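Local coordinates for RidA family protein (Mycobacterium tuberculosis, PDB 3I7T) that is of unknown function but belongs to the YjgF/YER057c/UK114 (RidA) family and assembles as a homotrimer, at residues Asp39-Gln44 with Ile76-Glu81; Arg70-Asp75 with Ser98-Thr103; Asp47-Ile52 with Val112-Asp117. All blocks are in the same frame, centred on the assembly; numbering follows the deposited sequence.

Contact 1. Residues Asp39-Gln44 with Ile76-Glu81; sequences DDIAAQ and ISRWRE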
loop_
_atom_site.group_PDB
_atom_site.type_symbol
_atom_site.label_atom_id
_atom_site.label_comp_id
_atom_site.label_asym_id
_atom_site.label_seq_id
_atom_site.Cartn_x
_atom_site.Cartn_y
_atom_site.Cartn_z
ATOM N N ASP A 39 -10.224 -21.379 -10.330
ATOM C CA ASP A 39 -11.402 -20.922 -11.053
ATOM C C ASP A 39 -12.203 -19.885 -10.282
ATOM O O ASP A 39 -12.858 -19.037 -10.888
ATOM C CB ASP A 39 -12.304 -22.107 -11.424
ATOM N N ASP A 40 -12.170 -19.940 -8.953
ATOM C CA ASP A 40 -13.034 -19.064 -8.164
ATOM C C ASP A 40 -12.276 -18.364 -7.042
ATOM O O ASP A 40 -11.136 -18.717 -6.740
ATOM C CB ASP A 40 -14.228 -19.833 -7.600
ATOM C CG ASP A 40 -15.385 -18.914 -7.196
ATOM O OD1 ASP A 40 -16.398 -19.451 -6.685
ATOM O OD2 ASP A 40 -15.300 -17.664 -7.387
ATOM N N ILE A 41 -12.913 -17.376 -6.423
ATOM C CA ILE A 41 -12.186 -16.513 -5.514
ATOM C C ILE A 41 -11.498 -17.267 -4.378
ATOM O O ILE A 41 -10.356 -16.967 -4.053
ATOM C CB ILE A 41 -13.011 -15.283 -5.019
ATOM C CG1 ILE A 41 -12.062 -14.075 -4.849
ATOM C CG2 ILE A 41 -13.823 -15.614 -3.760
ATOM C CD1 ILE A 41 -12.697 -12.823 -4.248
ATOM N N ALA A 42 -12.152 -18.262 -3.792
ATOM C CA ALA A 42 -11.501 -19.018 -2.723
ATOM C C ALA A 42 -10.207 -19.679 -3.198
ATOM O O ALA A 42 -9.176 -19.520 -2.569
ATOM C CB ALA A 42 -12.437 -20.054 -2.122
ATOM N N ALA A 43 -10.266 -20.420 -4.303
ATOM C CA ALA A 43 -9.083 -21.127 -4.795
ATOM C C ALA A 43 -7.952 -20.162 -5.132
ATOM O O ALA A 43 -6.783 -20.435 -4.860
ATOM C CB ALA A 43 -9.443 -21.972 -6.003
ATOM N N GLN A 44 -8.306 -19.032 -5.741
ATOM C CA GLN A 44 -7.329 -18.009 -6.111
ATOM C C GLN A 44 -6.682 -17.382 -4.886
ATOM O O GLN A 44 -5.481 -17.116 -4.883
ATOM C CB GLN A 44 -7.984 -16.932 -6.973
ATOM C CG GLN A 44 -8.353 -17.425 -8.379
ATOM C CD GLN A 44 -8.677 -16.275 -9.315
ATOM O OE1 GLN A 44 -8.503 -15.099 -8.966
ATOM N NE2 GLN A 44 -9.162 -16.604 -10.506
ATOM N N ILE A 76 -16.053 -7.094 -3.816
ATOM C CA ILE A 76 -15.897 -7.081 -2.364
ATOM C C ILE A 76 -17.122 -7.680 -1.652
ATOM O O ILE A 76 -17.087 -7.955 -0.447
ATOM C CB ILE A 76 -15.566 -5.656 -1.819
ATOM C CG1 ILE A 76 -14.813 -5.756 -0.479
ATOM C CG2 ILE A 76 -16.828 -4.794 -1.723
ATOM C CD1 ILE A 76 -14.040 -4.534 -0.144
ATOM N N SER A 77 -18.205 -7.892 -2.391
ATOM C CA SER A 77 -19.350 -8.563 -1.794
ATOM C C SER A 77 -18.993 -10.017 -1.475
ATOM O O SER A 77 -19.712 -10.698 -0.734
ATOM C CB SER A 77 -20.593 -8.467 -2.688
ATOM O OG SER A 77 -20.586 -9.443 -3.707
ATOM N N ARG A 78 -17.875 -10.485 -2.025
ATOM C CA ARG A 78 -17.400 -11.840 -1.755
ATOM C C ARG A 78 -16.285 -11.863 -0.706
ATOM O O ARG A 78 -15.477 -12.784 -0.675
ATOM C CB ARG A 78 -16.940 -12.520 -3.050
ATOM C CG ARG A 78 -18.044 -12.667 -4.093
ATOM C CD ARG A 78 -17.612 -13.551 -5.261
ATOM N NE ARG A 78 -16.692 -12.858 -6.171
ATOM C CZ ARG A 78 -16.072 -13.432 -7.203
ATOM N NH1 ARG A 78 -16.256 -14.727 -7.470
ATOM N NH2 ARG A 78 -15.269 -12.711 -7.965
ATOM N N TRP A 79 -16.266 -10.858 0.169
ATOM C CA TRP A 79 -15.193 -10.717 1.155
ATOM C C TRP A 79 -15.074 -11.908 2.095
ATOM O O TRP A 79 -13.991 -12.189 2.604
ATOM C CB TRP A 79 -15.334 -9.417 1.959
ATOM C CG TRP A 79 -16.508 -9.387 2.902
ATOM C CD1 TRP A 79 -17.770 -8.940 2.629
ATOM C CD2 TRP A 79 -16.521 -9.808 4.271
ATOM N NE1 TRP A 79 -18.568 -9.060 3.743
ATOM C CE2 TRP A 79 -17.829 -9.593 4.763
ATOM C CE3 TRP A 79 -15.560 -10.357 5.126
ATOM C CZ2 TRP A 79 -18.200 -9.904 6.073
ATOM C CZ3 TRP A 79 -15.934 -10.664 6.433
ATOM C CH2 TRP A 79 -17.247 -10.438 6.889
ATOM N N ARG A 80 -16.177 -12.609 2.327
ATOM C CA ARG A 80 -16.151 -13.737 3.250
ATOM C C ARG A 80 -15.419 -14.956 2.730
ATOM O O ARG A 80 -14.752 -15.634 3.493
ATOM C CB ARG A 80 -17.557 -14.117 3.689
ATOM C CG ARG A 80 -17.920 -13.509 5.014
ATOM C CD ARG A 80 -19.236 -14.035 5.539
ATOM N NE ARG A 80 -19.642 -13.253 6.701
ATOM C CZ ARG A 80 -19.082 -13.364 7.903
ATOM N NH1 ARG A 80 -18.100 -14.237 8.104
ATOM N NH2 ARG A 80 -19.504 -12.603 8.903
ATOM N N GLU A 81 -15.551 -15.236 1.438
ATOM C CA GLU A 81 -14.841 -16.342 0.816
ATOM C C GLU A 81 -13.340 -16.099 0.935
ATOM O O GLU A 81 -12.564 -17.026 1.183
ATOM C CB GLU A 81 -15.241 -16.486 -0.663
ATOM C CG GLU A 81 -16.538 -17.274 -0.926
ATOM C CD GLU A 81 -16.691 -17.725 -2.402
ATOM O OE1 GLU A 81 -16.004 -18.690 -2.852
ATOM O OE2 GLU A 81 -17.518 -17.108 -3.113
#
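Asp40 and Arg78 meet in a salt bridge at the surface, OD2 of Asp40 lying 3.1 Å from NH1 of Arg78. Carboxylate and guanidinium planes are turned 35° apart, and one oxygen meets one nitrogen obliquely. Ile41 backs the pair: its CB sits over one guanidinium face, displaced toward the rim, 4.1 Å from NH1 of Arg78. The CG2 methyl of Ile41 lies against the aliphatic start of Glu81, 3.5 Å from CB of Glu81. The carboxylate of Glu81 continues past this methyl, and its OE1 stands 3.9 Å from CB of Ala42. OE1 of Glu81 is equally near OD1 of Asp40, 3.9 Å away, a proximity of like charges that the Arg78 cation probably eases.

In the second shell, OD2 of Asp40 also accepts the backbone N-H of Ile41 at 2.6 Å, met from above the carboxylate plane, which fixes the oxygen that Arg78 meets. CG of Asp40, anti to its backbone N (chi1 -160°), carries the carboxylate out toward Arg78. NE of Arg78 has a long, weak ion pair with Asp75. Leu111 packs on both Ile41 and Arg78. Asp40 and Arg78 occupy the N-cap positions of helices 41-58 and 79-90, so the contact joins the N-terminal ends of these two helices, while Trp79 turns to Met99 of strand 99-101 and to Phe13 of the second subunit.

Contact 2. Residues Arg70-Asp75 with Ser98-Thr103; sequences RIYVTD and SMVEVT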
loop_
_atom_site.group_PDB
_atom_site.type_symbol
_atom_site.label_atom_id
_atom_site.label_comp_id
_atom_site.label_asym_id
_atom_site.label_seq_id
_atom_site.Cartn_x
_atom_site.Cartn_y
_atom_site.Cartn_z
ATOM N N ARG A 70 -2.363 -6.892 2.180
ATOM C CA ARG A 70 -3.277 -5.951 1.547
ATOM C C ARG A 70 -3.918 -6.730 0.438
ATOM O O ARG A 70 -3.212 -7.374 -0.346
ATOM C CB ARG A 70 -2.525 -4.741 0.995
ATOM C CG ARG A 70 -3.424 -3.692 0.340
ATOM C CD ARG A 70 -2.638 -2.409 -0.023
ATOM N NE ARG A 70 -2.232 -1.674 1.177
ATOM C CZ ARG A 70 -0.993 -1.639 1.662
ATOM N NH1 ARG A 70 -0.741 -0.951 2.760
ATOM N NH2 ARG A 70 -0.005 -2.273 1.049
ATOM N N ILE A 71 -5.252 -6.694 0.401
ATOM C CA ILE A 71 -6.035 -7.528 -0.496
ATOM C C ILE A 71 -6.882 -6.681 -1.441
ATOM O O ILE A 71 -7.704 -5.888 -0.996
ATOM C CB ILE A 71 -6.974 -8.461 0.314
ATOM C CG1 ILE A 71 -6.175 -9.290 1.330
ATOM C CG2 ILE A 71 -7.802 -9.362 -0.623
ATOM C CD1 ILE A 71 -7.041 -10.047 2.292
ATOM N N TYR A 72 -6.651 -6.841 -2.741
ATOM C CA TYR A 72 -7.494 -6.253 -3.770
ATOM C C TYR A 72 -8.413 -7.315 -4.341
ATOM O O TYR A 72 -7.947 -8.361 -4.789
ATOM C CB TYR A 72 -6.639 -5.696 -4.911
ATOM C CG TYR A 72 -5.515 -4.800 -4.455
ATOM C CD1 TYR A 72 -5.753 -3.471 -4.150
ATOM C CD2 TYR A 72 -4.218 -5.282 -4.328
ATOM C CE1 TYR A 72 -4.733 -2.631 -3.722
ATOM C CE2 TYR A 72 -3.185 -4.449 -3.902
ATOM C CZ TYR A 72 -3.455 -3.121 -3.600
ATOM O OH TYR A 72 -2.443 -2.275 -3.173
ATOM N N VAL A 73 -9.707 -7.024 -4.366
ATOM C CA VAL A 73 -10.676 -7.938 -4.939
ATOM C C VAL A 73 -11.506 -7.249 -6.014
ATOM O O VAL A 73 -11.694 -6.025 -5.984
ATOM C CB VAL A 73 -11.596 -8.545 -3.872
ATOM C CG1 VAL A 73 -10.818 -9.488 -2.987
ATOM C CG2 VAL A 73 -12.289 -7.432 -3.052
ATOM N N THR A 74 -12.009 -8.023 -6.971
ATOM C CA THR A 74 -12.848 -7.425 -7.993
ATOM C C THR A 74 -14.317 -7.393 -7.554
ATOM O O THR A 74 -15.118 -6.666 -8.126
ATOM C CB THR A 74 -12.675 -8.076 -9.401
ATOM O OG1 THR A 74 -12.981 -9.480 -9.353
ATOM C CG2 THR A 74 -11.249 -7.859 -9.916
ATOM N N ASP A 75 -14.668 -8.165 -6.532
ATOM C CA ASP A 75 -16.025 -8.120 -6.003
ATOM C C ASP A 75 -16.011 -8.237 -4.492
ATOM O O ASP A 75 -15.950 -9.345 -3.949
ATOM C CB ASP A 75 -16.881 -9.234 -6.590
ATOM C CG ASP A 75 -18.306 -9.192 -6.078
ATOM O OD1 ASP A 75 -18.559 -8.436 -5.107
ATOM O OD2 ASP A 75 -19.169 -9.906 -6.640
ATOM N N SER A 98 -5.959 -4.865 4.841
ATOM C CA SER A 98 -6.991 -4.033 4.239
ATOM C C SER A 98 -7.569 -4.831 3.108
ATOM O O SER A 98 -6.884 -5.672 2.554
ATOM C CB SER A 98 -6.397 -2.734 3.702
ATOM O OG SER A 98 -5.619 -2.132 4.720
ATOM N N MET A 99 -8.826 -4.574 2.761
ATOM C CA MET A 99 -9.415 -5.203 1.591
ATOM C C MET A 99 -10.209 -4.157 0.858
ATOM O O MET A 99 -11.131 -3.576 1.422
ATOM C CB MET A 99 -10.343 -6.348 2.000
ATOM C CG MET A 99 -10.829 -7.200 0.844
ATOM S SD MET A 99 -12.153 -8.360 1.316
ATOM C CE MET A 99 -11.243 -9.452 2.396
ATOM N N VAL A 100 -9.866 -3.909 -0.399
ATOM C CA VAL A 100 -10.642 -2.950 -1.177
ATOM C C VAL A 100 -10.987 -3.496 -2.542
ATOM O O VAL A 100 -10.275 -4.322 -3.106
ATOM C CB VAL A 100 -9.916 -1.619 -1.401
ATOM C CG1 VAL A 100 -9.674 -0.909 -0.066
ATOM C CG2 VAL A 100 -8.620 -1.848 -2.186
ATOM N N GLU A 101 -12.084 -3.005 -3.086
ATOM C CA GLU A 101 -12.482 -3.452 -4.391
ATOM C C GLU A 101 -11.849 -2.576 -5.464
ATOM O O GLU A 101 -11.880 -1.346 -5.371
ATOM C CB GLU A 101 -13.989 -3.414 -4.496
ATOM C CG GLU A 101 -14.521 -4.132 -5.690
ATOM C CD GLU A 101 -16.018 -4.151 -5.667
ATOM O OE1 GLU A 101 -16.595 -4.921 -4.872
ATOM O OE2 GLU A 101 -16.613 -3.376 -6.429
ATOM N N VAL A 102 -11.277 -3.213 -6.483
ATOM C CA VAL A 102 -10.753 -2.480 -7.640
ATOM C C VAL A 102 -11.563 -2.797 -8.906
ATOM O O VAL A 102 -12.244 -3.820 -8.969
ATOM C CB VAL A 102 -9.251 -2.771 -7.866
ATOM C CG1 VAL A 102 -8.434 -2.208 -6.709
ATOM C CG2 VAL A 102 -9.008 -4.271 -8.021
ATOM N N THR A 103 -11.479 -1.937 -9.915
ATOM C CA THR A 103 -12.214 -2.210 -11.145
ATOM C C THR A 103 -11.673 -3.433 -11.871
ATOM O O THR A 103 -12.448 -4.233 -12.383
ATOM C CB THR A 103 -12.280 -0.991 -12.106
ATOM O OG1 THR A 103 -10.973 -0.422 -12.266
ATOM C CG2 THR A 103 -13.223 0.067 -11.561
HETATM O O HOH W 1 -14.838 -4.676 -10.161
#
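Ile71, Tyr72 and Val73 pair in parallel with Met99, Val100 and Glu101, the two strand axes 4.8 Å apart at closest approach and inclined by 23°. Four backbone hydrogen bonds alternate across the seam: Ile71 N to Ser98 O, Val100 N to Ile71 O, Val73 N to Val100 O and Val102 N to Val73 O. The third is the straightest, with an N-H...O angle of 169°. CA-H...O contacts fill in between them, as from CA of Glu101 to O of Val73 at 3.1 Å.

On one face of the sheet, Met99, with CG anti to its backbone N (chi1 -171°), brings that CG to 4.0 Å from CG2 of Ile71 and also against CG2 of Val73. Val82 of helix 79-90 packs on both Ile71 and Val73. That helix connects the two strands, making a beta-alpha-beta unit of the YjgF-like fold, with 99-101 as the outermost strand on this side of the sheet within the chain.

On the other face, Tyr72 and Val100 run alongside each other, with CD1 of Tyr72 3.8 Å from CG2 of Val100. Val102 brings CG1 to within 3.9 Å of the same ring atom, CD1 of Tyr72, crossing its side chain obliquely. Past the strand ends, a water lies within hydrogen-bonding distance of O of Thr74 (2.9 Å) and of O of Val102. The Glu101 side chain, extended beyond CG, lies against the backbone of Thr74 and Asp75: its CG is 3.6 Å from O of Thr74, and OE1 accepts from the backbone N of Ile76. Its OE2 bonds Thr103 of the second subunit. Arg70 forms salt bridges with Glu115 of its own chain and of the second subunit, and OG of Ser98 hydrogen-bonds that neighbouring Glu115.

Contact 3. Residues Asp47-Ile52 with Val112-Asp117; sequences DALRRI and VEIEAD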
loop_
_atom_site.group_PDB
_atom_site.type_symbol
_atom_site.label_atom_id
_atom_site.label_comp_id
_atom_site.label_asym_id
_atom_site.label_seq_id
_atom_site.Cartn_x
_atom_site.Cartn_y
_atom_site.Cartn_z
ATOM N N ASP A 47 -4.219 -19.948 -3.474
ATOM C CA ASP A 47 -3.049 -20.052 -4.344
ATOM C C ASP A 47 -2.168 -18.811 -4.253
ATOM O O ASP A 47 -0.933 -18.903 -4.307
ATOM C CB ASP A 47 -3.485 -20.311 -5.790
ATOM C CG ASP A 47 -2.357 -20.859 -6.647
ATOM O OD1 ASP A 47 -1.773 -21.905 -6.264
ATOM O OD2 ASP A 47 -2.045 -20.244 -7.689
ATOM N N ALA A 48 -2.788 -17.642 -4.097
ATOM C CA ALA A 48 -2.013 -16.411 -3.933
ATOM C C ALA A 48 -1.218 -16.480 -2.643
ATOM O O ALA A 48 -0.069 -16.051 -2.592
ATOM C CB ALA A 48 -2.917 -15.169 -3.957
ATOM N N LEU A 49 -1.822 -17.044 -1.599
ATOM C CA LEU A 49 -1.146 -17.125 -0.304
ATOM C C LEU A 49 -0.061 -18.180 -0.318
ATOM O O LEU A 49 0.954 -18.024 0.355
ATOM C CB LEU A 49 -2.140 -17.402 0.823
ATOM C CG LEU A 49 -3.092 -16.248 1.157
ATOM C CD1 LEU A 49 -4.156 -16.633 2.209
ATOM C CD2 LEU A 49 -2.305 -15.034 1.598
ATOM N N ARG A 50 -0.269 -19.252 -1.085
ATOM C CA ARG A 50 0.772 -20.260 -1.248
ATOM C C ARG A 50 2.010 -19.652 -1.914
ATOM O O ARG A 50 3.130 -19.932 -1.508
ATOM C CB ARG A 50 0.284 -21.462 -2.058
ATOM C CG ARG A 50 1.229 -22.666 -1.944
ATOM C CD ARG A 50 1.227 -23.512 -3.197
ATOM N N ARG A 51 1.806 -18.832 -2.940
ATOM C CA ARG A 51 2.907 -18.191 -3.639
ATOM C C ARG A 51 3.626 -17.160 -2.760
ATOM O O ARG A 51 4.852 -17.030 -2.805
ATOM C CB ARG A 51 2.413 -17.551 -4.936
ATOM C CG ARG A 51 1.893 -18.561 -5.952
ATOM C CD ARG A 51 1.020 -17.891 -7.029
ATOM N NE ARG A 51 0.358 -18.936 -7.820
ATOM C CZ ARG A 51 0.933 -19.577 -8.838
ATOM N NH1 ARG A 51 2.161 -19.251 -9.223
ATOM N NH2 ARG A 51 0.275 -20.523 -9.486
ATOM N N ILE A 52 2.866 -16.419 -1.968
ATOM C CA ILE A 52 3.487 -15.543 -0.970
ATOM C C ILE A 52 4.412 -16.314 -0.023
ATOM O O ILE A 52 5.546 -15.893 0.218
ATOM C CB ILE A 52 2.421 -14.763 -0.208
ATOM C CG1 ILE A 52 1.807 -13.754 -1.174
ATOM C CG2 ILE A 52 3.020 -14.055 1.024
ATOM C CD1 ILE A 52 0.575 -13.063 -0.678
ATOM N N VAL A 112 -8.555 -11.669 -7.311
ATOM C CA VAL A 112 -7.958 -11.265 -6.043
ATOM C C VAL A 112 -6.448 -11.121 -6.216
ATOM O O VAL A 112 -5.822 -11.901 -6.929
ATOM C CB VAL A 112 -8.312 -12.248 -4.875
ATOM C CG1 VAL A 112 -7.880 -13.662 -5.186
ATOM C CG2 VAL A 112 -7.663 -11.789 -3.581
ATOM N N GLU A 113 -5.879 -10.081 -5.617
ATOM C CA GLU A 113 -4.432 -9.937 -5.559
ATOM C C GLU A 113 -4.022 -9.589 -4.127
ATOM O O GLU A 113 -4.691 -8.799 -3.466
ATOM C CB GLU A 113 -3.961 -8.862 -6.534
ATOM C CG GLU A 113 -2.442 -8.617 -6.519
ATOM C CD GLU A 113 -1.978 -7.898 -7.770
ATOM O OE1 GLU A 113 -2.711 -7.930 -8.777
ATOM O OE2 GLU A 113 -0.894 -7.280 -7.754
ATOM N N ILE A 114 -2.937 -10.187 -3.650
ATOM C CA ILE A 114 -2.492 -9.967 -2.276
ATOM C C ILE A 114 -1.033 -9.530 -2.200
ATOM O O ILE A 114 -0.163 -10.139 -2.821
ATOM C CB ILE A 114 -2.710 -11.253 -1.437
ATOM C CG1 ILE A 114 -4.167 -11.709 -1.615
ATOM C CG2 ILE A 114 -2.295 -11.032 0.035
ATOM C CD1 ILE A 114 -4.541 -12.973 -0.873
ATOM N N GLU A 115 -0.774 -8.468 -1.441
ATOM C CA GLU A 115 0.579 -8.071 -1.081
ATOM C C GLU A 115 0.890 -8.476 0.351
ATOM O O GLU A 115 -0.017 -8.681 1.162
ATOM C CB GLU A 115 0.703 -6.550 -1.166
ATOM C CG GLU A 115 0.463 -5.991 -2.533
ATOM C CD GLU A 115 0.440 -4.469 -2.501
ATOM O OE1 GLU A 115 0.432 -3.904 -1.389
ATOM O OE2 GLU A 115 0.448 -3.837 -3.571
ATOM N N ALA A 116 2.169 -8.528 0.693
ATOM C CA ALA A 116 2.534 -8.776 2.072
ATOM C C ALA A 116 3.828 -8.046 2.449
ATOM O O ALA A 116 4.732 -7.887 1.614
ATOM C CB ALA A 116 2.670 -10.270 2.325
ATOM N N ASP A 117 3.889 -7.587 3.704
ATOM C CA ASP A 117 5.122 -7.087 4.294
ATOM C C ASP A 117 5.437 -7.958 5.483
ATOM O O ASP A 117 4.540 -8.332 6.250
ATOM C CB ASP A 117 4.975 -5.636 4.761
ATOM C CG ASP A 117 4.697 -4.694 3.617
ATOM O OD1 ASP A 117 5.536 -4.619 2.702
ATOM O OD2 ASP A 117 3.638 -4.033 3.631
#
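Ala48, Leu49 and Ile52 of helix 41-58 pack on Ile114 and Ala116 of strand 112-119, part of the helix-on-sheet core of the YjgF-like alpha/beta fold. Helix and strand segments run in nearly the same direction, their axes inclined by 27° and 8.6 Å apart at closest approach. One turn of helix therefore follows the strand from Ile114 to Ala116, whose side chains, like that of Val112, leave on the helix side.

Asp47 begins the segment on the far side of the helix, where its OD2 takes both NE and NH2 of Arg51 in a side-on grip. NE, 2.7 Å from that oxygen, comes in from above the carboxylate plane, whereas NH2 meets the syn lone pair. The same OD2 also accepts the backbone N of Ser37. Ala48 faces the sheet with its methyl, CB lying 4.1 Å from CD1 of Ile114. Leu49 reaches this end of the isoleucine from the neighbouring position, its CD2 3.9 Å from CD1 of Ile114.

Ile52, one turn on from Ala48, splits its branches between two strand residues. CG1 is anti to the carbonyl carbon (chi1 -70°) and leads to CD1, 3.6 Å from CG2 of Ile114, the two side chains crossing at about a right angle. The other branch puts CG2 of Ile52 4.0 Å from CB of Ala116.

Overall arrangement
From the N terminus, the chain passes through strands 4-7, 22-25 and 28-35 and the short helix 12-17 before helix 41-58, whose start enters contact 1 and whose middle enters contact 3. Strand 66-73 follows; then residues 76-81, leading into helix 79-90, close contact 1. Strand 99-101 next closes contact 2 beside strand 66-73, and strand 112-119 closes contact 3, the longest loop. Contact 2 thus nests inside contact 3, while contact 1 crosses both. Ile76 N meets Glu101 OE1 between contacts 1 and 2; Gln44 packs on Val112 between contacts 1 and 3; Arg70 bridges to Glu115 between contacts 2 and 3. They join two helix starts, two parallel strands and a helix to the sheet.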